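4-aminobutyrate transaminase (Acinetobacter baumannii, PDB 6WOP) probably catalyses the pyridoxal phosphate-dependent transfer of the amino group of 4-aminobutyrate to 2-oxoglutarate, as a class-III aminotransferase. Local coordinates at residues I36-K39 and Q43-D46; V22-Y27 and Y373-G378; L381-C384 and V390-F393; N326-E331 and L397-E402. All coordinates share one frame; numbering follows the deposited sequence.

Contact 1 of 4, residues I36-K39 and Q43-D46; sequences IWDK and QFID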
loop_
_atom_site.group_PDB
_atom_site.type_symbol
_atom_site.label_atom_id
_atom_site.label_comp_id
_atom_site.label_asym_id
_atom_site.label_seq_id
_atom_site.Cartn_x
_atom_site.Cartn_y
_atom_site.Cartn_z
ATOM N N ILE A 36 38.984 19.320 -13.994
ATOM C CA ILE A 36 39.040 18.684 -12.671
ATOM C C ILE A 36 40.432 18.123 -12.494
ATOM O O ILE A 36 40.996 17.565 -13.447
ATOM C CB ILE A 36 38.012 17.524 -12.544
ATOM C CG1 ILE A 36 36.588 18.007 -12.839
ATOM C CG2 ILE A 36 38.116 16.859 -11.103
ATOM C CD1 ILE A 36 35.665 16.781 -13.191
ATOM N N TRP A 37 41.001 18.272 -11.292
ATOM C CA TRP A 37 42.353 17.771 -11.014
ATOM C C TRP A 37 42.273 16.714 -9.932
ATOM O O TRP A 37 41.503 16.867 -8.976
ATOM C CB TRP A 37 43.301 18.869 -10.511
ATOM C CG TRP A 37 43.731 19.872 -11.537
ATOM C CD1 TRP A 37 44.858 19.835 -12.310
ATOM C CD2 TRP A 37 43.042 21.076 -11.879
ATOM N NE1 TRP A 37 44.897 20.925 -13.139
ATOM C CE2 TRP A 37 43.817 21.731 -12.868
ATOM C CE3 TRP A 37 41.856 21.680 -11.430
ATOM C CZ2 TRP A 37 43.431 22.958 -13.437
ATOM C CZ3 TRP A 37 41.466 22.934 -11.976
ATOM C CH2 TRP A 37 42.267 23.555 -12.966
ATOM N N ASP A 38 43.040 15.650 -10.075
ATOM C CA ASP A 38 43.061 14.659 -9.026
ATOM C C ASP A 38 44.155 15.011 -8.028
ATOM O O ASP A 38 44.897 15.993 -8.169
ATOM C CB ASP A 38 43.212 13.229 -9.592
ATOM C CG ASP A 38 44.588 12.956 -10.219
ATOM O OD1 ASP A 38 45.530 13.777 -10.083
ATOM O OD2 ASP A 38 44.711 11.912 -10.895
ATOM N N LYS A 39 44.282 14.151 -7.019
ATOM C CA LYS A 39 45.187 14.437 -5.934
ATOM C C LYS A 39 46.626 14.393 -6.383
ATOM O O LYS A 39 47.471 15.020 -5.737
ATOM C CB LYS A 39 44.922 13.459 -4.782
ATOM C CG LYS A 39 43.486 13.604 -4.201
ATOM C CD LYS A 39 43.248 12.619 -3.084
ATOM C CE LYS A 39 44.249 12.833 -1.985
ATOM N NZ LYS A 39 44.069 14.201 -1.424
ATOM N N GLN A 43 45.057 16.164 -14.949
ATOM C CA GLN A 43 43.966 17.033 -15.367
ATOM C C GLN A 43 42.948 16.220 -16.164
ATOM O O GLN A 43 43.330 15.403 -17.017
ATOM C CB GLN A 43 44.555 18.144 -16.247
ATOM C CG GLN A 43 43.999 19.498 -15.990
ATOM C CD GLN A 43 44.755 20.597 -16.741
ATOM O OE1 GLN A 43 45.810 21.083 -16.307
ATOM N NE2 GLN A 43 44.236 20.936 -17.909
ATOM N N PHE A 44 41.656 16.458 -15.899
ATOM C CA PHE A 44 40.554 15.807 -16.607
ATOM C C PHE A 44 39.640 16.854 -17.220
ATOM O O PHE A 44 39.383 17.901 -16.612
ATOM C CB PHE A 44 39.729 14.930 -15.688
ATOM C CG PHE A 44 40.453 13.729 -15.225
ATOM C CD1 PHE A 44 41.206 13.787 -14.072
ATOM C CD2 PHE A 44 40.418 12.529 -15.966
ATOM C CE1 PHE A 44 41.904 12.694 -13.640
ATOM C CE2 PHE A 44 41.114 11.423 -15.525
ATOM C CZ PHE A 44 41.861 11.500 -14.364
ATOM N N ILE A 45 39.198 16.614 -18.442
ATOM C CA ILE A 45 38.213 17.505 -19.045
ATOM C C ILE A 45 36.876 16.966 -18.582
ATOM O O ILE A 45 36.621 15.768 -18.700
ATOM C CB ILE A 45 38.317 17.520 -20.581
ATOM C CG1 ILE A 45 39.651 18.123 -21.028
ATOM C CG2 ILE A 45 37.050 18.161 -21.232
ATOM C CD1 ILE A 45 40.014 17.905 -22.535
ATOM N N ASP A 46 36.030 17.827 -18.085
ATOM C CA ASP A 46 34.787 17.375 -17.458
ATOM C C ASP A 46 33.653 17.362 -18.487
ATOM O O ASP A 46 33.067 18.408 -18.789
ATOM C CB ASP A 46 34.485 18.312 -16.282
ATOM C CG ASP A 46 33.202 17.945 -15.567
ATOM O OD1 ASP A 46 32.713 16.802 -15.775
ATOM O OD2 ASP A 46 32.673 18.827 -14.805
#

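Contact 2 of 4, residues V22-Y27 and Y373-G378; sequences VMCQWY and YAMENG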
loop_
_atom_site.group_PDB
_atom_site.type_symbol
_atom_site.label_atom_id
_atom_site.label_comp_id
_atom_site.label_asym_id
_atom_site.label_seq_id
_atom_site.Cartn_x
_atom_site.Cartn_y
_atom_site.Cartn_z
ATOM N N VAL A 22 30.821 4.033 -6.523
ATOM C CA VAL A 22 31.653 5.185 -6.877
ATOM C C VAL A 22 32.336 4.878 -8.201
ATOM O O VAL A 22 32.973 3.825 -8.340
ATOM C CB VAL A 22 32.655 5.523 -5.757
ATOM C CG1 VAL A 22 33.585 6.513 -6.268
ATOM C CG2 VAL A 22 31.905 6.097 -4.523
ATOM N N MET A 23 32.182 5.768 -9.186
ATOM C CA MET A 23 32.684 5.436 -10.510
ATOM C C MET A 23 34.185 5.671 -10.652
ATOM O O MET A 23 34.894 4.790 -11.139
ATOM C CB MET A 23 31.932 6.194 -11.609
ATOM C CG MET A 23 32.335 5.744 -13.083
ATOM S SD MET A 23 32.358 7.138 -14.231
ATOM C CE MET A 23 30.786 7.759 -13.773
ATOM N N CYS A 24 34.687 6.853 -10.305
ATOM C CA CYS A 24 36.103 7.123 -10.570
ATOM C C CYS A 24 36.963 6.498 -9.470
ATOM O O CYS A 24 36.622 6.549 -8.288
ATOM C CB CYS A 24 36.377 8.632 -10.630
ATOM S SG CYS A 24 35.939 9.418 -12.159
ATOM N N GLN A 25 38.121 5.961 -9.875
ATOM C CA GLN A 25 39.045 5.361 -8.909
ATOM C C GLN A 25 39.943 6.420 -8.265
ATOM O O GLN A 25 40.597 6.163 -7.228
ATOM C CB GLN A 25 39.899 4.300 -9.619
ATOM C CG GLN A 25 39.070 3.172 -10.173
ATOM C CD GLN A 25 38.106 2.674 -9.095
ATOM O OE1 GLN A 25 36.884 2.872 -9.189
ATOM N NE2 GLN A 25 38.658 2.094 -8.031
ATOM N N TRP A 26 39.984 7.599 -8.866
ATOM C CA TRP A 26 40.801 8.695 -8.408
ATOM C C TRP A 26 39.908 9.690 -7.680
ATOM O O TRP A 26 38.677 9.609 -7.754
ATOM C CB TRP A 26 41.498 9.327 -9.605
ATOM C CG TRP A 26 40.587 9.730 -10.698
ATOM C CD1 TRP A 26 40.187 8.976 -11.781
ATOM C CD2 TRP A 26 39.968 11.015 -10.853
ATOM N NE1 TRP A 26 39.389 9.733 -12.615
ATOM C CE2 TRP A 26 39.217 10.980 -12.054
ATOM C CE3 TRP A 26 40.013 12.203 -10.112
ATOM C CZ2 TRP A 26 38.493 12.081 -12.512
ATOM C CZ3 TRP A 26 39.274 13.305 -10.564
ATOM C CH2 TRP A 26 38.528 13.233 -11.760
ATOM N N TYR A 27 40.528 10.591 -6.918
ATOM C CA TYR A 27 39.784 11.474 -6.011
ATOM C C TYR A 27 39.970 12.926 -6.448
ATOM O O TYR A 27 41.064 13.301 -6.878
ATOM C CB TYR A 27 40.270 11.316 -4.551
ATOM C CG TYR A 27 39.851 10.018 -3.965
ATOM C CD1 TYR A 27 40.431 8.795 -4.373
ATOM C CD2 TYR A 27 38.842 9.994 -3.029
ATOM C CE1 TYR A 27 39.978 7.571 -3.839
ATOM C CE2 TYR A 27 38.382 8.754 -2.482
ATOM C CZ TYR A 27 38.964 7.569 -2.884
ATOM O OH TYR A 27 38.459 6.396 -2.328
ATOM N N TYR A 373 38.955 4.447 -22.249
ATOM C CA TYR A 373 39.989 5.138 -23.012
ATOM C C TYR A 373 39.995 6.618 -22.674
ATOM O O TYR A 373 41.062 7.226 -22.508
ATOM C CB TYR A 373 39.762 4.984 -24.495
ATOM C CG TYR A 373 40.788 5.759 -25.280
ATOM C CD1 TYR A 373 40.589 7.095 -25.603
ATOM C CD2 TYR A 373 41.966 5.155 -25.693
ATOM C CE1 TYR A 373 41.521 7.801 -26.303
ATOM C CE2 TYR A 373 42.907 5.860 -26.374
ATOM C CZ TYR A 373 42.661 7.176 -26.698
ATOM O OH TYR A 373 43.582 7.894 -27.399
ATOM N N ALA A 374 38.807 7.222 -22.636
ATOM C CA ALA A 374 38.713 8.639 -22.344
ATOM C C ALA A 374 39.289 8.930 -20.977
ATOM O O ALA A 374 40.085 9.866 -20.814
ATOM C CB ALA A 374 37.268 9.114 -22.435
ATOM N N MET A 375 38.910 8.125 -19.985
ATOM C CA MET A 375 39.428 8.330 -18.636
ATOM C C MET A 375 40.954 8.259 -18.622
ATOM O O MET A 375 41.598 9.089 -17.977
ATOM C CB MET A 375 38.853 7.313 -17.655
ATOM C CG MET A 375 39.221 7.665 -16.218
ATOM S SD MET A 375 38.046 8.899 -15.665
ATOM C CE MET A 375 36.600 7.736 -15.577
ATOM N N GLU A 376 41.551 7.291 -19.339
ATOM C CA GLU A 376 43.016 7.246 -19.308
ATOM C C GLU A 376 43.635 8.365 -20.117
ATOM O O GLU A 376 44.812 8.673 -19.911
ATOM C CB GLU A 376 43.577 5.881 -19.801
ATOM C CG GLU A 376 42.741 4.679 -19.338
ATOM C CD GLU A 376 42.647 3.486 -20.327
ATOM O OE1 GLU A 376 41.627 2.761 -20.331
ATOM O OE2 GLU A 376 43.640 3.241 -21.073
ATOM N N ASN A 377 42.877 9.075 -20.953
ATOM C CA ASN A 377 43.461 10.206 -21.668
ATOM C C ASN A 377 42.880 11.557 -21.242
ATOM O O ASN A 377 42.933 12.528 -22.009
ATOM C CB ASN A 377 43.350 10.013 -23.181
ATOM C CG ASN A 377 44.224 8.891 -23.667
ATOM O OD1 ASN A 377 45.408 9.070 -23.893
ATOM N ND2 ASN A 377 43.663 7.710 -23.760
ATOM N N GLY A 378 42.404 11.654 -19.999
ATOM C CA GLY A 378 42.056 12.947 -19.416
ATOM C C GLY A 378 40.692 13.487 -19.787
ATOM O O GLY A 378 40.510 14.725 -19.883
#

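Contact 3 of 4, residues L381-C384 and V390-F393; sequences LLTC and VIRF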
loop_
_atom_site.group_PDB
_atom_site.type_symbol
_atom_site.label_atom_id
_atom_site.label_comp_id
_atom_site.label_asym_id
_atom_site.label_seq_id
_atom_site.Cartn_x
_atom_site.Cartn_y
_atom_site.Cartn_z
ATOM N N LEU A 381 33.775 10.831 -18.824
ATOM C CA LEU A 381 32.543 10.525 -19.548
ATOM C C LEU A 381 31.587 9.717 -18.690
ATOM O O LEU A 381 32.025 8.809 -17.975
ATOM C CB LEU A 381 32.836 9.675 -20.825
ATOM C CG LEU A 381 33.618 10.352 -21.965
ATOM C CD1 LEU A 381 33.895 9.389 -23.178
ATOM C CD2 LEU A 381 32.813 11.585 -22.379
ATOM N N LEU A 382 30.280 10.006 -18.808
ATOM C CA LEU A 382 29.240 9.213 -18.150
ATOM C C LEU A 382 28.469 8.318 -19.119
ATOM O O LEU A 382 28.197 8.710 -20.259
ATOM C CB LEU A 382 28.229 10.112 -17.462
ATOM C CG LEU A 382 28.774 11.149 -16.465
ATOM C CD1 LEU A 382 27.616 12.046 -16.090
ATOM C CD2 LEU A 382 29.372 10.453 -15.244
ATOM N N THR A 383 28.026 7.158 -18.614
ATOM C CA THR A 383 27.095 6.298 -19.355
ATOM C C THR A 383 25.690 6.332 -18.744
ATOM O O THR A 383 25.437 6.924 -17.693
ATOM C CB THR A 383 27.584 4.850 -19.425
ATOM O OG1 THR A 383 27.723 4.318 -18.097
ATOM C CG2 THR A 383 28.918 4.758 -20.221
ATOM N N CYS A 384 24.740 5.721 -19.436
ATOM C CA CYS A 384 23.354 5.781 -19.023
ATOM C C CYS A 384 22.663 4.637 -19.720
ATOM O O CYS A 384 23.327 3.775 -20.315
ATOM C CB CYS A 384 22.684 7.095 -19.416
ATOM S SG CYS A 384 23.113 7.743 -21.081
ATOM N N VAL A 390 24.716 3.720 -23.490
ATOM C CA VAL A 390 24.566 5.095 -23.944
ATOM C C VAL A 390 25.602 5.954 -23.249
ATOM O O VAL A 390 25.712 5.922 -22.022
ATOM C CB VAL A 390 23.155 5.617 -23.652
ATOM C CG1 VAL A 390 23.051 7.009 -24.268
ATOM C CG2 VAL A 390 22.063 4.584 -24.244
ATOM N N ILE A 391 26.347 6.745 -24.009
ATOM C CA ILE A 391 27.220 7.774 -23.423
ATOM C C ILE A 391 26.479 9.088 -23.506
ATOM O O ILE A 391 26.058 9.489 -24.593
ATOM C CB ILE A 391 28.555 7.864 -24.172
ATOM C CG1 ILE A 391 29.311 6.544 -24.078
ATOM C CG2 ILE A 391 29.403 9.108 -23.697
ATOM C CD1 ILE A 391 30.412 6.448 -25.110
ATOM N N ARG A 392 26.315 9.771 -22.380
ATOM C CA ARG A 392 25.576 11.025 -22.379
ATOM C C ARG A 392 26.559 12.136 -22.098
ATOM O O ARG A 392 27.572 11.909 -21.431
ATOM C CB ARG A 392 24.466 11.024 -21.309
ATOM C CG ARG A 392 25.038 10.738 -19.908
ATOM C CD ARG A 392 23.930 10.873 -18.872
ATOM N NE ARG A 392 24.200 10.083 -17.669
ATOM C CZ ARG A 392 23.528 10.194 -16.532
ATOM N NH1 ARG A 392 22.566 11.089 -16.421
ATOM N NH2 ARG A 392 23.829 9.412 -15.500
ATOM N N PHE A 393 26.301 13.328 -22.643
ATOM C CA PHE A 393 27.259 14.440 -22.548
ATOM C C PHE A 393 26.658 15.576 -21.741
ATOM O O PHE A 393 25.615 16.133 -22.117
ATOM C CB PHE A 393 27.655 14.902 -23.954
ATOM C CG PHE A 393 28.311 13.827 -24.736
ATOM C CD1 PHE A 393 29.685 13.622 -24.610
ATOM C CD2 PHE A 393 27.555 12.968 -25.533
ATOM C CE1 PHE A 393 30.326 12.577 -25.282
ATOM C CE2 PHE A 393 28.174 11.907 -26.202
ATOM C CZ PHE A 393 29.575 11.722 -26.066
HETATM O O HOH W 1 29.884 12.168 -20.490
#

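Contact 4 of 4, residues N326-E331 and L397-E402; sequences NELGAE and LTIPAE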
loop_
_atom_site.group_PDB
_atom_site.type_symbol
_atom_site.label_atom_id
_atom_site.label_comp_id
_atom_site.label_asym_id
_atom_site.label_seq_id
_atom_site.Cartn_x
_atom_site.Cartn_y
_atom_site.Cartn_z
ATOM N N ASN A 326 23.198 25.393 -27.687
ATOM C CA ASN A 326 22.881 24.969 -29.052
ATOM C C ASN A 326 24.138 24.835 -29.905
ATOM O O ASN A 326 24.265 23.876 -30.688
ATOM C CB ASN A 326 21.892 25.941 -29.682
ATOM C CG ASN A 326 20.513 25.786 -29.073
ATOM O OD1 ASN A 326 20.130 24.681 -28.703
ATOM N ND2 ASN A 326 19.772 26.885 -28.947
ATOM N N GLU A 327 25.069 25.787 -29.780
ATOM C CA GLU A 327 26.316 25.761 -30.559
ATOM C C GLU A 327 27.199 24.577 -30.199
ATOM O O GLU A 327 27.732 23.902 -31.089
ATOM C CB GLU A 327 27.126 27.059 -30.360
ATOM C CG GLU A 327 26.463 28.254 -30.928
ATOM C CD GLU A 327 26.933 29.589 -30.317
ATOM O OE1 GLU A 327 27.948 29.652 -29.537
ATOM O OE2 GLU A 327 26.223 30.580 -30.629
ATOM N N LEU A 328 27.449 24.366 -28.908
ATOM C CA LEU A 328 28.236 23.206 -28.512
ATOM C C LEU A 328 27.523 21.901 -28.908
ATOM O O LEU A 328 28.156 20.952 -29.380
ATOM C CB LEU A 328 28.497 23.247 -27.002
ATOM C CG LEU A 328 29.411 24.330 -26.404
ATOM C CD1 LEU A 328 29.175 24.404 -24.914
ATOM C CD2 LEU A 328 30.852 24.021 -26.642
ATOM N N GLY A 329 26.214 21.797 -28.657
ATOM C CA GLY A 329 25.541 20.569 -29.043
ATOM C C GLY A 329 25.644 20.299 -30.529
ATOM O O GLY A 329 25.833 19.155 -30.954
ATOM N N ALA A 330 25.488 21.339 -31.347
ATOM C CA ALA A 330 25.581 21.132 -32.776
ATOM C C ALA A 330 26.951 20.565 -33.146
ATOM O O ALA A 330 27.051 19.658 -33.992
ATOM C CB ALA A 330 25.298 22.442 -33.523
ATOM N N GLU A 331 28.022 21.084 -32.516
ATOM C CA GLU A 331 29.381 20.669 -32.829
ATOM C C GLU A 331 29.643 19.252 -32.352
ATOM O O GLU A 331 30.289 18.449 -33.064
ATOM C CB GLU A 331 30.392 21.638 -32.205
ATOM C CG GLU A 331 31.814 21.259 -32.563
ATOM C CD GLU A 331 32.870 22.258 -32.119
ATOM O OE1 GLU A 331 34.056 21.983 -32.408
ATOM O OE2 GLU A 331 32.525 23.291 -31.517
ATOM N N LEU A 397 28.201 24.292 -19.813
ATOM C CA LEU A 397 27.906 25.125 -20.985
ATOM C C LEU A 397 28.916 26.266 -21.134
ATOM O O LEU A 397 28.984 26.911 -22.212
ATOM C CB LEU A 397 26.524 25.732 -20.849
ATOM C CG LEU A 397 25.381 24.710 -20.706
ATOM C CD1 LEU A 397 23.994 25.418 -20.664
ATOM C CD2 LEU A 397 25.446 23.726 -21.896
ATOM N N THR A 398 29.697 26.473 -20.099
ATOM C CA THR A 398 30.778 27.465 -20.061
ATOM C C THR A 398 32.130 26.890 -20.532
ATOM O O THR A 398 33.153 27.597 -20.456
ATOM C CB THR A 398 30.911 27.971 -18.620
ATOM O OG1 THR A 398 31.075 26.843 -17.737
ATOM C CG2 THR A 398 29.657 28.746 -18.156
ATOM N N ILE A 399 32.180 25.630 -20.957
ATOM C CA ILE A 399 33.485 25.015 -21.302
ATOM C C ILE A 399 34.175 25.834 -22.407
ATOM O O ILE A 399 33.528 26.260 -23.378
ATOM C CB ILE A 399 33.285 23.519 -21.697
ATOM C CG1 ILE A 399 34.657 22.884 -21.945
ATOM C CG2 ILE A 399 32.417 23.360 -22.966
ATOM C CD1 ILE A 399 34.574 21.365 -22.081
ATOM N N PRO A 400 35.463 26.155 -22.299
ATOM C CA PRO A 400 36.121 26.887 -23.387
ATOM C C PRO A 400 36.051 26.081 -24.667
ATOM O O PRO A 400 36.262 24.880 -24.640
ATOM C CB PRO A 400 37.557 27.019 -22.895
ATOM C CG PRO A 400 37.429 26.988 -21.326
ATOM C CD PRO A 400 36.370 25.887 -21.168
ATOM N N ALA A 401 35.834 26.758 -25.801
ATOM C CA ALA A 401 35.620 26.048 -27.072
ATOM C C ALA A 401 36.831 25.168 -27.413
ATOM O O ALA A 401 36.681 24.053 -27.930
ATOM C CB ALA A 401 35.333 27.075 -28.172
ATOM N N GLU A 402 38.046 25.641 -27.088
ATOM C CA GLU A 402 39.253 24.882 -27.424
ATOM C C GLU A 402 39.418 23.636 -26.562
ATOM O O GLU A 402 39.933 22.622 -27.031
ATOM C CB GLU A 402 40.497 25.781 -27.306
ATOM C CG GLU A 402 40.864 26.204 -25.891
ATOM C CD GLU A 402 40.162 27.509 -25.406
ATOM O OE1 GLU A 402 39.185 28.005 -26.041
ATOM O OE2 GLU A 402 40.633 28.047 -24.378
#

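Contact 1 of 4, residues I36-K39 and Q43-D46
Ile36 and Phe44 form a hydrogen-bonded antiparallel pair in a beta hairpin, strands 35-38 and 43-46, near one end of a mixed seven-strand sheet. Two sound backbone bonds define the pair: Ile36 N to Phe44 O at 3.0 Å, and Phe44 N to Ile36 O at 2.8 Å. Trp37 and Gln43 make the next pair, non-hydrogen-bonded, with CA atoms 4.7 Å apart. Their side chains lie alongside each other, pointing the same way on the sheet face they share; Gln43 CG approaches Trp37 NE1 to 3.3 Å, and NE1 gives a weak, bent bond (138°) to Gln43 OE1, the ring and amide planes standing 67° apart. The sheet continues with strand 379-384, parallel to 43-46; Ile45 bonds through its backbone to Leu380 in it and to Gly378 just before it. On the face that Ile36 shares with Phe44, the Ile36 CD1 methyl reaches Asp46 CG at 3.6 Å, a carbon that chi1 of 179° swings opposite the Asp46 backbone N. Asp46 OD1 accepts from Ala48 N and Gly49 N, and OD2 bonds weakly with His58, which helps hold the carboxylate there. Phe44 presents its ring edge to Ile36 O, in plane, and to Asp38 OD2, itself bonded to Asn42 ND2.

Contact 2 of 4, residues V22-Y27 and Y373-G378
The Trp26 indole receives Met375 SD at its edge, in the plane of the ring, while Cys24 CB lies over one face, 3.7 Å above the plane and offset toward the rim. NE1 is the atom that meets the sulfur: Trp26 NE1 to Met375 SD is 3.4 Å and the N-H...S angle is 175°, a straight but weak hydrogen bond. The sulfur sits 87° off the normal of the five-membered ring, which confirms the edge-on approach. A chi1 of -171° carries Met375 CG away from the backbone N, and bends at the next two torsions turn CE away from the indole to touch Cys24 SG at 3.9 Å; Met23 SD is more distant, 4.5 Å from the same methyl. A second flat group, the Tyr373 ring, carries the Asn377 amide nitrogen ND2 over its centre, 3.1 Å above the plane, and ND2 also donates to Tyr373 O at 2.9 Å. Elsewhere Trp26 stacks on Phe44, and Cys24 and Trp26 pack against Thr82 of the second subunit. The helix 364-376 ends in a Schellman motif with Gly378, at positive phi, as its C-prime residue, and just before that end Met375 makes a Met-aromatic contact with the N-terminal segment 22-27.

Contact 3 of 4, residues L381-C384 and V390-F393
Leu382 O accepts the backbone N of Arg392 at 3.0 Å (N-H...O 156°), and Ile391 CA comes to the same oxygen at 3.4 Å as a CA-H...O contact. This is the beta hairpin of strands 379-384 and 390-393, in the middle of the seven-strand mixed sheet. Thr383 and Ile391 form its non-hydrogen-bonded antiparallel pair, CA atoms 4.3 Å apart. Cys384 and Val390 make the hydrogen-bonded pair beside it, though both bonds are weak: Cys384 N to Val390 O, 2.8 Å but bent to 128°, and Val390 N to Cys384 O, 3.5 Å. Between Leu382 N and Arg392 O a water bridges the strands, accepting from Leu382 N at 2.8 Å and donating to Arg392 O. Arg392 runs extended from CG to NE along the Cys384 side of the sheet. Leu382 CD1 lies over one face of the guanidinium; at the edge, NE gives a weak bond to Thr383 O. The terminal NH2 makes a salt bridge with Glu212, and NH1 a weak bond to Gln243, so the guanidinium is held from several directions. Phe393 lies side by side with Leu381, and helix 401-416 contributes Leu411 beside both. Val390 CB and CG1 both lie 3.3 Å from Cys384 SG, with chi1 (-175°) turning CG1 toward the sulfur.

Contact 4 of 4, residues N326-E331 and L397-E402
Leu328, reaching from helix 321-342, packs its two methyls against Ile399, and this is the close part of an otherwise light contact that buries 146 Å² in all. CD1 meets Ile399 CG2 at 3.9 Å and CD2 meets the same CG2 at 4.0 Å, so one branch methyl of the isoleucine faces the fork of the leucine, the two side chains crossing at a slant. The Ile399 chi1 of -176° leaves CG2, between the backbone N and the carbonyl carbon, as the branch facing Leu328. CD1 also approaches the backbone oxygen Leu397 O at 3.7 Å, an apolar methyl beside a carbonyl. That oxygen has a weak bond from Arg324 NH1, and Arg324 NH1 also donates to Ile399 O, so the turn that presents Ile399 is fixed to the same helix by polar bonds too. No hydrogen bond passes between the two segments themselves. The looser side is at Glu331, about one turn further along the helix: its side chain makes no close contact with 397-402, and its OE1 instead forms a salt bridge with Arg405 NE, further along helix 401-416. Phe404 of helix 401-416 lies against both Leu328 and Ile399, and Pro400 stands at the N-cap position, right before that helix, so the segment that follows strand 390-393 packs on helix 321-342 just before the last helix begins.

Following the chain from the N terminus, segment 22-27 comes first, and contact 2 closes the long loop to 373-378. Contact 1, a hairpin closed over three residues, nests inside it and touches it: Asp38 and Phe44 pack on residues of contact 2, and Ile45 N probably bonds to Gly378 O. Segment 326-331 then opens contact 4, whose loop crosses that of contact 2 and encloses contact 3, the hairpin 381-384 with 390-393. Contacts 1 and 3 share one sheet through neighbouring strands 43-46 and 379-384, their centres about 18 Å apart. Contact 2 ties the N-terminal segment to helix 364-376, and contact 4 joins helix 321-342 to the start of helix 401-416.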